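Local coordinates for endo-b-1,4-glucanase (Nasutitermes takasagoensis, PDB 1KS8), which probably catalyses the endohydrolysis of (1->4)-beta-D-glucosidic linkages in cellulose, lichenin and cereal beta-D-glucans, as a family 9 glycosyl hydrolase, at residues 30-35 and 385-390; 75-80 and 163-168; 119-124 and 203-208; 176-181 and 224-229; 193-196 and 201-204. One frame throughout, in Å; residues are numbered along the deposited sequence.

Contact 1. Residues 30-35 and 385-390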
# COMPACT_ATOMS: atom_id res chain seq x y z
N VAL A 30 2.80 3.17 -18.90
CA VAL A 30 2.32 4.53 -18.67
C VAL A 30 3.48 5.40 -19.15
O VAL A 30 4.33 5.84 -18.38
CB VAL A 30 2.03 4.77 -17.17
CG1 VAL A 30 1.60 6.21 -16.95
CG2 VAL A 30 0.94 3.81 -16.71
N THR A 31 3.48 5.63 -20.46
CA THR A 31 4.54 6.38 -21.12
C THR A 31 4.57 7.89 -20.97
O THR A 31 5.54 8.52 -21.39
CB THR A 31 4.59 6.03 -22.62
OG1 THR A 31 3.31 6.30 -23.21
CG2 THR A 31 4.92 4.55 -22.80
N TRP A 32 3.53 8.49 -20.40
CA TRP A 32 3.57 9.94 -20.21
C TRP A 32 4.46 10.25 -19.01
O TRP A 32 4.86 11.40 -18.81
CB TRP A 32 2.17 10.55 -20.04
CG TRP A 32 1.26 9.86 -19.07
CD1 TRP A 32 0.32 8.92 -19.36
CD2 TRP A 32 1.17 10.10 -17.66
NE1 TRP A 32 -0.36 8.56 -18.22
CE2 TRP A 32 0.15 9.28 -17.16
CE3 TRP A 32 1.86 10.94 -16.77
CZ2 TRP A 32 -0.21 9.26 -15.81
CZ3 TRP A 32 1.50 10.93 -15.43
CH2 TRP A 32 0.48 10.09 -14.96
N ARG A 33 4.77 9.23 -18.22
CA ARG A 33 5.67 9.39 -17.07
C ARG A 33 7.09 9.26 -17.61
O ARG A 33 7.36 8.43 -18.48
CB ARG A 33 5.41 8.31 -16.01
CG ARG A 33 4.26 8.60 -15.05
CD ARG A 33 4.50 9.88 -14.25
NE ARG A 33 5.91 10.05 -13.93
CZ ARG A 33 6.59 9.31 -13.07
NH1 ARG A 33 5.99 8.33 -12.40
NH2 ARG A 33 7.90 9.52 -12.90
N LYS A 34 8.00 10.07 -17.07
CA LYS A 34 9.39 10.06 -17.52
C LYS A 34 10.37 9.83 -16.37
O LYS A 34 10.01 9.91 -15.20
CB LYS A 34 9.73 11.40 -18.18
CG LYS A 34 8.76 11.83 -19.27
CD LYS A 34 8.75 10.85 -20.43
CE LYS A 34 7.70 11.24 -21.46
NZ LYS A 34 7.62 10.28 -22.59
N ASP A 35 11.63 9.55 -16.72
CA ASP A 35 12.67 9.33 -15.72
C ASP A 35 12.73 10.56 -14.81
O ASP A 35 12.66 11.70 -15.28
CB ASP A 35 14.03 9.15 -16.39
CG ASP A 35 14.10 7.90 -17.26
OD1 ASP A 35 13.19 7.05 -17.18
OD2 ASP A 35 15.09 7.78 -18.01
N HIS A 385 -3.57 14.09 -18.12
CA HIS A 385 -3.44 12.64 -18.29
C HIS A 385 -4.45 11.93 -17.40
O HIS A 385 -4.66 12.31 -16.25
CB HIS A 385 -2.05 12.16 -17.88
CG HIS A 385 -0.92 12.84 -18.58
ND1 HIS A 385 -0.67 12.68 -19.92
CD2 HIS A 385 0.04 13.68 -18.11
CE1 HIS A 385 0.40 13.38 -20.25
NE2 HIS A 385 0.85 14.00 -19.17
N VAL A 386 -5.07 10.89 -17.94
CA VAL A 386 -6.01 10.10 -17.17
C VAL A 386 -5.16 9.19 -16.28
O VAL A 386 -4.29 8.47 -16.77
CB VAL A 386 -6.91 9.24 -18.08
CG1 VAL A 386 -7.73 8.25 -17.25
CG2 VAL A 386 -7.85 10.15 -18.87
N LEU A 387 -5.41 9.24 -14.97
CA LEU A 387 -4.64 8.43 -14.02
C LEU A 387 -5.32 7.08 -13.84
O LEU A 387 -5.82 6.75 -12.76
CB LEU A 387 -4.53 9.17 -12.69
CG LEU A 387 -3.60 8.58 -11.64
CD1 LEU A 387 -2.17 8.50 -12.19
CD2 LEU A 387 -3.63 9.47 -10.40
N SER A 388 -5.30 6.29 -14.90
CA SER A 388 -5.95 4.99 -14.90
C SER A 388 -5.66 4.14 -13.68
O SER A 388 -4.51 3.93 -13.30
CB SER A 388 -5.54 4.22 -16.16
OG SER A 388 -5.80 4.98 -17.33
N GLY A 389 -6.74 3.65 -13.05
CA GLY A 389 -6.62 2.78 -11.90
C GLY A 389 -6.58 3.36 -10.50
O GLY A 389 -6.76 2.62 -9.53
N ALA A 390 -6.36 4.66 -10.38
CA ALA A 390 -6.27 5.28 -9.06
C ALA A 390 -7.59 5.37 -8.30
O ALA A 390 -8.57 5.92 -8.81
CB ALA A 390 -5.66 6.68 -9.19
O HOH W 1 -2.25 6.38 -16.86
O HOH W 2 -3.38 8.15 -19.33
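Trp32 and His385 form an offset aromatic stack that joins two loops of the (alpha/alpha)6 barrel of a family 9 glycosyl hydrolase, one following helix 5-18 and the other leading toward helix 408-411. The five-membered ring of Trp32 and the imidazole lie almost parallel, their planes at 6° and their centroids 4.1 Å apart. The two side chains run past each other in opposite directions, and each therefore lays its CB over the other's ring: Trp32 CB is 3.3 Å from His385 CE1, while His385 CB sits over the indole, 3.7 Å from Trp32 CE2. With CG held between its backbone N and carbonyl carbon (chi1 48°), Trp32 turns its other face to Val30 CG1 and Arg33 CG of its own type I turn. Leu387 reaches the far rim of the six-membered ring near its plane, its CD1 4.2 Å from Trp32 CH2; this leucine also packs on Phe15 and Ala18 of helix 5-18. Replacing Trp32 with an alanine is likely to leave the imidazole without its stacking partner and open a gap between Val30 and His385. No direct hydrogen bond crosses the contact, but two waters bridge it. One lies in the indole plane, accepting from Trp32 NE1 at 3.2 Å and donating to Val386 O at 2.9 Å; the second takes a weak bond from Trp32 NE1 and donates to Val386 O at 2.7 Å.

Contact 2. Residues 75-80 and 163-168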
# COMPACT_ATOMS: atom_id res chain seq x y z
N GLY A 75 -1.48 -10.39 -1.62
CA GLY A 75 -2.51 -10.76 -2.57
C GLY A 75 -1.96 -11.63 -3.69
O GLY A 75 -2.65 -12.51 -4.20
N LEU A 76 -0.72 -11.36 -4.08
CA LEU A 76 -0.06 -12.13 -5.14
C LEU A 76 0.16 -13.57 -4.71
O LEU A 76 0.15 -14.49 -5.53
CB LEU A 76 1.29 -11.50 -5.48
CG LEU A 76 1.41 -10.76 -6.82
CD1 LEU A 76 2.81 -10.18 -6.94
CD2 LEU A 76 1.12 -11.71 -7.97
N ILE A 77 0.38 -13.76 -3.41
CA ILE A 77 0.60 -15.10 -2.87
C ILE A 77 -0.69 -15.89 -2.72
O ILE A 77 -0.79 -17.02 -3.20
CB ILE A 77 1.30 -15.02 -1.49
CG1 ILE A 77 2.68 -14.39 -1.63
CG2 ILE A 77 1.40 -16.42 -0.87
CD1 ILE A 77 3.31 -13.97 -0.31
N ASP A 78 -1.68 -15.30 -2.06
CA ASP A 78 -2.96 -15.97 -1.82
C ASP A 78 -3.91 -16.02 -3.01
O ASP A 78 -4.75 -16.92 -3.10
CB ASP A 78 -3.68 -15.32 -0.64
CG ASP A 78 -3.02 -15.61 0.69
OD1 ASP A 78 -3.42 -14.98 1.69
OD2 ASP A 78 -2.12 -16.47 0.73
N PHE A 79 -3.79 -15.06 -3.92
CA PHE A 79 -4.68 -15.01 -5.07
C PHE A 79 -3.92 -14.87 -6.39
O PHE A 79 -4.31 -14.12 -7.28
CB PHE A 79 -5.66 -13.85 -4.87
CG PHE A 79 -6.42 -13.94 -3.58
CD1 PHE A 79 -7.42 -14.89 -3.40
CD2 PHE A 79 -6.09 -13.11 -2.51
CE1 PHE A 79 -8.08 -15.02 -2.18
CE2 PHE A 79 -6.74 -13.24 -1.28
CZ PHE A 79 -7.73 -14.20 -1.11
N GLU A 80 -2.83 -15.63 -6.49
CA GLU A 80 -2.00 -15.62 -7.68
C GLU A 80 -2.83 -15.96 -8.92
O GLU A 80 -2.60 -15.42 -10.00
CB GLU A 80 -0.86 -16.63 -7.53
CG GLU A 80 0.17 -16.57 -8.65
CD GLU A 80 1.28 -17.58 -8.48
OE1 GLU A 80 2.23 -17.57 -9.30
OE2 GLU A 80 1.22 -18.39 -7.53
N SER A 163 9.85 -12.46 -0.85
CA SER A 163 10.70 -13.63 -1.03
C SER A 163 9.86 -14.85 -1.39
O SER A 163 10.31 -15.73 -2.13
CB SER A 163 11.54 -13.91 0.23
OG SER A 163 10.76 -14.48 1.27
N ILE A 164 8.63 -14.89 -0.89
CA ILE A 164 7.72 -15.99 -1.19
C ILE A 164 7.25 -15.86 -2.64
O ILE A 164 7.22 -16.83 -3.39
CB ILE A 164 6.50 -15.98 -0.24
CG1 ILE A 164 6.96 -16.22 1.20
CG2 ILE A 164 5.49 -17.05 -0.66
CD1 ILE A 164 5.87 -16.02 2.23
N VAL A 165 6.90 -14.64 -3.03
CA VAL A 165 6.45 -14.37 -4.38
C VAL A 165 7.46 -14.84 -5.43
O VAL A 165 7.08 -15.43 -6.45
CB VAL A 165 6.19 -12.86 -4.59
CG1 VAL A 165 5.98 -12.55 -6.07
CG2 VAL A 165 4.98 -12.42 -3.78
N PHE A 166 8.74 -14.60 -5.17
CA PHE A 166 9.79 -14.95 -6.12
C PHE A 166 10.51 -16.27 -5.86
O PHE A 166 11.46 -16.61 -6.57
CB PHE A 166 10.81 -13.81 -6.16
CG PHE A 166 10.26 -12.54 -6.74
CD1 PHE A 166 10.10 -12.40 -8.12
CD2 PHE A 166 9.86 -11.50 -5.91
CE1 PHE A 166 9.55 -11.25 -8.66
CE2 PHE A 166 9.31 -10.33 -6.45
CZ PHE A 166 9.15 -10.21 -7.82
N ARG A 167 10.05 -17.01 -4.87
CA ARG A 167 10.65 -18.29 -4.50
C ARG A 167 11.02 -19.20 -5.67
O ARG A 167 12.11 -19.78 -5.69
CB ARG A 167 9.72 -19.03 -3.53
CG ARG A 167 10.20 -20.40 -3.10
CD ARG A 167 9.20 -21.01 -2.12
NE ARG A 167 7.84 -20.98 -2.66
CZ ARG A 167 6.77 -21.44 -2.01
NH1 ARG A 167 6.89 -21.96 -0.80
NH2 ARG A 167 5.58 -21.36 -2.58
N ASN A 168 10.12 -19.33 -6.64
CA ASN A 168 10.37 -20.20 -7.78
C ASN A 168 10.87 -19.51 -9.05
O ASN A 168 11.77 -20.02 -9.72
CB ASN A 168 9.11 -21.01 -8.11
CG ASN A 168 8.67 -21.88 -6.96
OD1 ASN A 168 9.45 -22.66 -6.42
ND2 ASN A 168 7.40 -21.76 -6.58
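Ile77 and Val165 are the nearest pair where the C-terminal end of helix 62-78 meets that of helix 149-165 in the helical barrel, with CA atoms 6.1 Å apart. The main bump is the extended arm of Ile77. Its CG1 stands beside the backbone N (chi1 -63°) and CD1 continues outward, carrying the arm into the hollow between Ile164 and Val165. There Ile77 CD1 rests 3.8 Å from Ile164 CB, with the CG2 methyl of Ile164 equally near, and Ile77 CG1 lies 3.7 Å from Val165 CG2. The two isoleucine side chains cross at about a right angle, so the end of Ile77 meets the flank of Ile164. Val165 spreads its two methyls over neighbouring residues of the first helix: CG2 goes to Ile77, whereas CG1 touches Leu76 CD1 at 4.1 Å. Helix 212-226 adds to the same patch, with Arg224 packed on both isoleucines and Ala225 on Ile164, and Val96 of helix 89-106 meets Leu76. Every touching group across the two segments is a branched aliphatic one and no hydrogen bond joins them, which is consistent with apolar packing, with no directional bond between the two segments.

Contact 3. Residues 119-124 and 203-208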
# COMPACT_ATOMS: atom_id res chain seq x y z
N GLN A 119 11.82 16.07 1.32
CA GLN A 119 11.27 16.66 2.53
C GLN A 119 9.84 17.07 2.23
O GLN A 119 9.56 17.58 1.14
CB GLN A 119 12.06 17.91 2.95
CG GLN A 119 11.52 18.51 4.25
CD GLN A 119 11.75 20.00 4.36
OE1 GLN A 119 11.45 20.76 3.44
NE2 GLN A 119 12.26 20.43 5.51
N GLY A 120 8.94 16.85 3.17
CA GLY A 120 7.55 17.20 2.94
C GLY A 120 7.31 18.61 2.43
O GLY A 120 6.65 18.80 1.41
N ASP A 121 7.85 19.61 3.12
CA ASP A 121 7.63 20.99 2.69
C ASP A 121 8.23 21.37 1.36
O ASP A 121 7.55 21.95 0.51
CB ASP A 121 8.10 21.96 3.77
CG ASP A 121 7.24 21.91 5.02
OD1 ASP A 121 6.18 21.24 4.99
OD2 ASP A 121 7.62 22.54 6.03
N ALA A 122 9.51 21.05 1.15
CA ALA A 122 10.17 21.40 -0.10
C ALA A 122 9.49 20.71 -1.28
O ALA A 122 9.32 21.30 -2.34
CB ALA A 122 11.64 21.02 -0.04
N ASP A 123 9.10 19.46 -1.07
CA ASP A 123 8.45 18.70 -2.13
C ASP A 123 7.06 19.25 -2.45
O ASP A 123 6.73 19.52 -3.60
CB ASP A 123 8.32 17.23 -1.73
CG ASP A 123 7.85 16.36 -2.87
OD1 ASP A 123 8.69 15.95 -3.68
OD2 ASP A 123 6.63 16.10 -2.96
N HIS A 124 6.25 19.43 -1.41
CA HIS A 124 4.88 19.90 -1.60
C HIS A 124 4.73 21.34 -2.07
O HIS A 124 3.68 21.72 -2.57
CB HIS A 124 4.09 19.65 -0.31
CG HIS A 124 4.00 18.20 0.05
ND1 HIS A 124 3.43 17.76 1.23
CD2 HIS A 124 4.40 17.09 -0.61
CE1 HIS A 124 3.49 16.44 1.28
NE2 HIS A 124 4.08 16.01 0.17
N ARG A 203 6.61 12.77 11.03
CA ARG A 203 5.64 12.88 12.11
C ARG A 203 4.34 13.57 11.72
O ARG A 203 3.28 13.29 12.29
CB ARG A 203 6.28 13.59 13.30
CG ARG A 203 5.45 13.59 14.57
CD ARG A 203 6.36 13.55 15.79
NE ARG A 203 7.36 14.61 15.75
CZ ARG A 203 8.44 14.64 16.52
NH1 ARG A 203 8.68 13.66 17.38
NH2 ARG A 203 9.30 15.65 16.42
N ASN A 204 4.40 14.46 10.74
CA ASN A 204 3.20 15.18 10.32
C ASN A 204 2.60 14.69 9.01
O ASN A 204 1.71 15.34 8.45
CB ASN A 204 3.51 16.67 10.23
CG ASN A 204 3.95 17.24 11.56
OD1 ASN A 204 3.18 17.24 12.53
ND2 ASN A 204 5.19 17.72 11.63
N PHE A 205 3.07 13.54 8.54
CA PHE A 205 2.57 12.98 7.29
C PHE A 205 2.16 11.51 7.47
O PHE A 205 1.08 11.11 7.05
CB PHE A 205 3.64 13.11 6.20
CG PHE A 205 4.02 14.54 5.91
CD1 PHE A 205 3.14 15.39 5.24
CD2 PHE A 205 5.23 15.05 6.36
CE1 PHE A 205 3.47 16.72 5.02
CE2 PHE A 205 5.57 16.38 6.14
CZ PHE A 205 4.69 17.22 5.47
N TYR A 206 3.04 10.73 8.09
CA TYR A 206 2.79 9.32 8.35
C TYR A 206 3.33 8.98 9.74
O TYR A 206 4.24 8.17 9.89
CB TYR A 206 3.45 8.45 7.28
CG TYR A 206 2.70 8.48 5.97
CD1 TYR A 206 1.54 7.74 5.80
CD2 TYR A 206 3.12 9.29 4.91
CE1 TYR A 206 0.81 7.79 4.61
CE2 TYR A 206 2.40 9.36 3.73
CZ TYR A 206 1.25 8.61 3.58
OH TYR A 206 0.54 8.66 2.40
N ALA A 207 2.74 9.60 10.75
CA ALA A 207 3.16 9.40 12.13
C ALA A 207 3.00 7.98 12.65
O ALA A 207 2.04 7.28 12.31
CB ALA A 207 2.41 10.37 13.03
N SER A 208 3.95 7.58 13.48
CA SER A 208 3.92 6.26 14.11
C SER A 208 2.75 6.22 15.08
O SER A 208 2.43 7.22 15.72
CB SER A 208 5.20 6.01 14.90
OG SER A 208 6.35 5.95 14.08
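Phe205 takes part in every contact between the short helix 120-124 and the loop 203-208 that precedes helix 212-226. The aromatic component is an offset edge-to-face pair with His124, whose edge is directed at the phenyl face; the planes stand at 89° and the centroids are 5.4 Å apart. His124 CE1 makes the closest approach, 3.8 Å from Phe205 CE1. The two side chains come from opposite directions, and in each the CG stands beside the backbone N (chi1 -62° for His124 and -61° for Phe205), which sends the two rings toward each other. The apolar component is the end of the phenyl ring against the helix backbone, with Phe205 CZ 3.8 Å from Gly120 CA. Glycine makes this possible, since a CB at that position would run into Phe205 CE2. A leucine at Phe205 would probably deprive the imidazole edge of its aromatic face and leave a gap beside Gly120. Polar bonds act within the helix or reach outside the contact. Gln119 caps the helix start through OE1, which accepts from Ala122 N at 3.0 Å, and His124 NE2 is hydrogen-bonded to Asp57. His124 lies about 8 Å, side chain to side chain, from Glu412, a predicted active-site residue, and about 3 Å from a bound sulfate that probably comes from the crystallisation liquor. The Asp57 bond and the phenyl contact together probably limit turning of the imidazole.

Contact 4. Residues 176-181 and 224-229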
# COMPACT_ATOMS: atom_id res chain seq x y z
N ASN A 176 18.05 -13.18 -1.60
CA ASN A 176 18.53 -11.84 -1.26
C ASN A 176 17.48 -11.10 -0.44
O ASN A 176 17.79 -10.47 0.57
CB ASN A 176 18.87 -11.08 -2.54
CG ASN A 176 19.41 -9.69 -2.27
OD1 ASN A 176 20.18 -9.48 -1.33
ND2 ASN A 176 19.02 -8.73 -3.10
N LEU A 177 16.23 -11.18 -0.88
CA LEU A 177 15.13 -10.53 -0.18
C LEU A 177 15.05 -11.02 1.26
O LEU A 177 14.91 -10.23 2.19
CB LEU A 177 13.81 -10.83 -0.89
CG LEU A 177 13.55 -10.17 -2.25
CD1 LEU A 177 12.35 -10.83 -2.91
CD2 LEU A 177 13.31 -8.68 -2.07
N LEU A 178 15.13 -12.34 1.43
CA LEU A 178 15.04 -12.94 2.75
C LEU A 178 16.19 -12.52 3.67
O LEU A 178 15.98 -12.31 4.86
CB LEU A 178 14.99 -14.46 2.63
CG LEU A 178 14.63 -15.22 3.91
CD1 LEU A 178 13.27 -14.77 4.42
CD2 LEU A 178 14.61 -16.72 3.62
N THR A 179 17.40 -12.41 3.13
CA THR A 179 18.54 -12.01 3.93
C THR A 179 18.28 -10.63 4.53
O THR A 179 18.46 -10.41 5.73
CB THR A 179 19.84 -11.96 3.09
OG1 THR A 179 20.18 -13.29 2.68
CG2 THR A 179 20.98 -11.37 3.90
N HIS A 180 17.84 -9.71 3.68
CA HIS A 180 17.54 -8.35 4.13
C HIS A 180 16.37 -8.34 5.11
O HIS A 180 16.39 -7.58 6.08
CB HIS A 180 17.21 -7.47 2.92
CG HIS A 180 18.42 -7.07 2.13
ND1 HIS A 180 19.26 -6.05 2.53
CD2 HIS A 180 18.95 -7.57 1.00
CE1 HIS A 180 20.25 -5.94 1.67
NE2 HIS A 180 20.10 -6.86 0.73
N ALA A 181 15.38 -9.18 4.87
CA ALA A 181 14.21 -9.26 5.75
C ALA A 181 14.62 -9.68 7.16
O ALA A 181 14.18 -9.09 8.14
CB ALA A 181 13.19 -10.23 5.18
N ARG A 224 6.39 -17.44 7.82
CA ARG A 224 5.79 -17.94 6.59
C ARG A 224 6.83 -18.13 5.49
O ARG A 224 6.75 -19.08 4.71
CB ARG A 224 4.70 -16.98 6.11
CG ARG A 224 3.93 -17.49 4.90
CD ARG A 224 2.82 -16.54 4.50
NE ARG A 224 1.92 -17.16 3.54
CZ ARG A 224 0.73 -16.68 3.21
NH1 ARG A 224 0.29 -15.55 3.75
NH2 ARG A 224 -0.03 -17.33 2.34
N ALA A 225 7.81 -17.23 5.43
CA ALA A 225 8.85 -17.27 4.41
C ALA A 225 10.01 -18.21 4.69
O ALA A 225 10.76 -18.56 3.77
CB ALA A 225 9.38 -15.86 4.17
N THR A 226 10.17 -18.63 5.94
CA THR A 226 11.29 -19.50 6.30
C THR A 226 10.91 -20.84 6.92
O THR A 226 11.68 -21.80 6.85
CB THR A 226 12.21 -18.80 7.31
OG1 THR A 226 11.48 -18.55 8.52
CG2 THR A 226 12.70 -17.47 6.74
N ASN A 227 9.73 -20.90 7.52
CA ASN A 227 9.25 -22.11 8.19
C ASN A 227 10.11 -22.32 9.43
O ASN A 227 10.16 -23.40 10.01
CB ASN A 227 9.37 -23.33 7.26
CG ASN A 227 8.66 -24.55 7.81
OD1 ASN A 227 8.85 -25.67 7.33
ND2 ASN A 227 7.81 -24.34 8.81
N ASP A 228 10.81 -21.25 9.83
CA ASP A 228 11.67 -21.28 11.01
C ASP A 228 10.79 -21.00 12.23
O ASP A 228 10.38 -19.86 12.45
CB ASP A 228 12.75 -20.21 10.88
CG ASP A 228 13.85 -20.37 11.91
OD1 ASP A 228 13.54 -20.77 13.06
OD2 ASP A 228 15.02 -20.09 11.58
N ASN A 229 10.52 -22.04 13.01
CA ASN A 229 9.67 -21.91 14.20
C ASN A 229 10.01 -20.76 15.14
O ASN A 229 9.13 -20.24 15.82
CB ASN A 229 9.68 -23.23 14.98
CG ASN A 229 8.91 -24.34 14.28
OD1 ASN A 229 8.92 -25.49 14.72
ND2 ASN A 229 8.23 -23.99 13.20
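Helices 171-190 and 212-226 of the (alpha/alpha)6 barrel meet near the surface through Leu178, which reaches from the first helix to Ala225 and Thr226 in the final turn of the second. The forked end of Leu178 does the touching. Its CD1 lies 3.6 Å from Thr226 CG2 and 4.0 Å from Ala225 CB, while CD2 is 3.7 Å from the same threonine methyl, which thus rests against both branches of the fork. The leucine CG lies opposite its own backbone N (chi1 -169°), an arrangement that extends the branched end toward the other helix. In Thr226 the rotation at chi1, 64°, divides the work between the two branches: CG2 is turned to the leucine, and OG1 is kept for the backbone. That hydroxyl oxygen accepts from Asp228 N at 3.1 Å, forming an ST turn as the chain leaves the helix, and is also hydrogen-bonded to Leu222 O one turn earlier. Asn227 follows with a positive phi of 70°, and Asp228 then serves as N-cap of the next helix, 229-241, its OD1 accepting from Thr230 N. Leu222, a turn before Thr226, extends the apolar seam by packing on Leu178 and Ala181, and Ser163 of helix 149-165 touches Ala225.

Contact 5. Residues 193-196 and 201-204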
# COMPACT_ATOMS: atom_id res chain seq x y z
N GLY A 193 11.58 1.50 18.99
CA GLY A 193 11.26 2.91 18.89
C GLY A 193 10.35 3.23 17.72
O GLY A 193 10.23 2.44 16.78
N LYS A 194 9.69 4.39 17.78
CA LYS A 194 8.80 4.83 16.70
C LYS A 194 9.67 5.51 15.65
O LYS A 194 10.43 6.41 15.98
CB LYS A 194 7.79 5.85 17.23
CG LYS A 194 6.89 5.35 18.35
CD LYS A 194 6.03 6.49 18.88
CE LYS A 194 5.15 6.04 20.04
NZ LYS A 194 4.35 7.17 20.59
N TYR A 195 9.54 5.11 14.39
CA TYR A 195 10.36 5.71 13.35
C TYR A 195 10.14 7.21 13.18
O TYR A 195 11.08 7.93 12.82
CB TYR A 195 10.17 5.00 12.00
CG TYR A 195 9.14 5.65 11.09
CD1 TYR A 195 7.78 5.49 11.31
CD2 TYR A 195 9.55 6.43 10.01
CE1 TYR A 195 6.84 6.10 10.49
CE2 TYR A 195 8.62 7.04 9.17
CZ TYR A 195 7.26 6.87 9.42
OH TYR A 195 6.34 7.48 8.60
N SER A 196 8.93 7.70 13.42
CA SER A 196 8.68 9.13 13.25
C SER A 196 9.25 9.99 14.37
O SER A 196 9.17 11.22 14.32
CB SER A 196 7.18 9.41 13.06
OG SER A 196 6.39 8.93 14.13
N ASP A 201 10.53 14.43 10.18
CA ASP A 201 9.75 15.07 9.12
C ASP A 201 8.47 14.27 8.88
O ASP A 201 7.43 14.84 8.54
CB ASP A 201 10.55 15.15 7.83
CG ASP A 201 9.89 16.04 6.79
OD1 ASP A 201 9.54 15.56 5.70
OD2 ASP A 201 9.72 17.24 7.09
N ALA A 202 8.55 12.96 9.07
CA ALA A 202 7.41 12.08 8.84
C ALA A 202 6.30 12.17 9.89
O ALA A 202 5.18 11.71 9.65
CB ALA A 202 7.89 10.63 8.73
N ARG A 203 6.61 12.77 11.03
CA ARG A 203 5.64 12.88 12.11
C ARG A 203 4.34 13.57 11.72
O ARG A 203 3.28 13.29 12.29
CB ARG A 203 6.28 13.59 13.30
CG ARG A 203 5.45 13.59 14.57
CD ARG A 203 6.36 13.55 15.79
NE ARG A 203 7.36 14.61 15.75
CZ ARG A 203 8.44 14.64 16.52
NH1 ARG A 203 8.68 13.66 17.38
NH2 ARG A 203 9.30 15.65 16.42
N ASN A 204 4.40 14.46 10.74
CA ASN A 204 3.20 15.18 10.32
C ASN A 204 2.60 14.69 9.01
O ASN A 204 1.71 15.34 8.45
CB ASN A 204 3.51 16.67 10.23
CG ASN A 204 3.95 17.24 11.56
OD1 ASN A 204 3.18 17.24 12.53
ND2 ASN A 204 5.19 17.72 11.63
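Tyr195 meets Ala202 where the chain, coming from helix 171-190, turns after the short helix 195-198, so that residues 201-204 cross close to Tyr195 and Ser196. The phenol of Tyr195 reaches obliquely across to the methyl of Ala202: Tyr195 OH is 3.5 Å and CE2 3.7 Å from Ala202 CB. With chi1 at 95° the ring leaves the usual staggered positions, and its hydroxyl is hydrogen-bonded to Tyr206 O in the loop that follows, while the ring beside it is packed against the alanine. Ser196, next in sequence, has the closest backbone approach, its CA 5.0 Å from that of Arg203. Ser196 CB lies 3.9 Å from Arg203 CA, while OG is hydrogen-bonded to Ser208 N. Ser196 O meets the bent side chain of Arg203, 3.9 Å from Arg203 CB, and lies over one face of the guanidinium at 3.9 Å from Arg203 NH1. No hydrogen bond joins them; that NH1 makes a weak, long ion pair with Asp197. The arrangement is that of a turn of weakly bonded helix followed by a 3-10 segment, in the connection between helices 171-190 and 212-226 of the barrel, with Tyr195 about 8 Å, side chain to side chain, from Glu214 and Asp254, residues that bind calcium in another structure of this protein; none is bound here.

Overall arrangement
All five contacts lie within the one family 9 catalytic domain. Contact 1 spans most of the chain, and the other four fall between its segments; those of contacts 2 and 3 alternate, and contact 5 falls within the span of contact 4. Contacts 2 and 4, with centres 13 Å apart, involve consecutive helices 149-165 and 171-190, and Asp78 and Arg224 join them by a salt bridge. Contacts 3 and 5, 9 Å apart between centres, share Arg203 and Asn204; across the chain's centre, their centres lie about 32 and 30 Å from that of contact 2. The helix-helix contacts 2 and 4 lie away from the annotated sites, whereas contacts 1, 3 and 5 lie nearer the predicted active site or the calcium-binding residues.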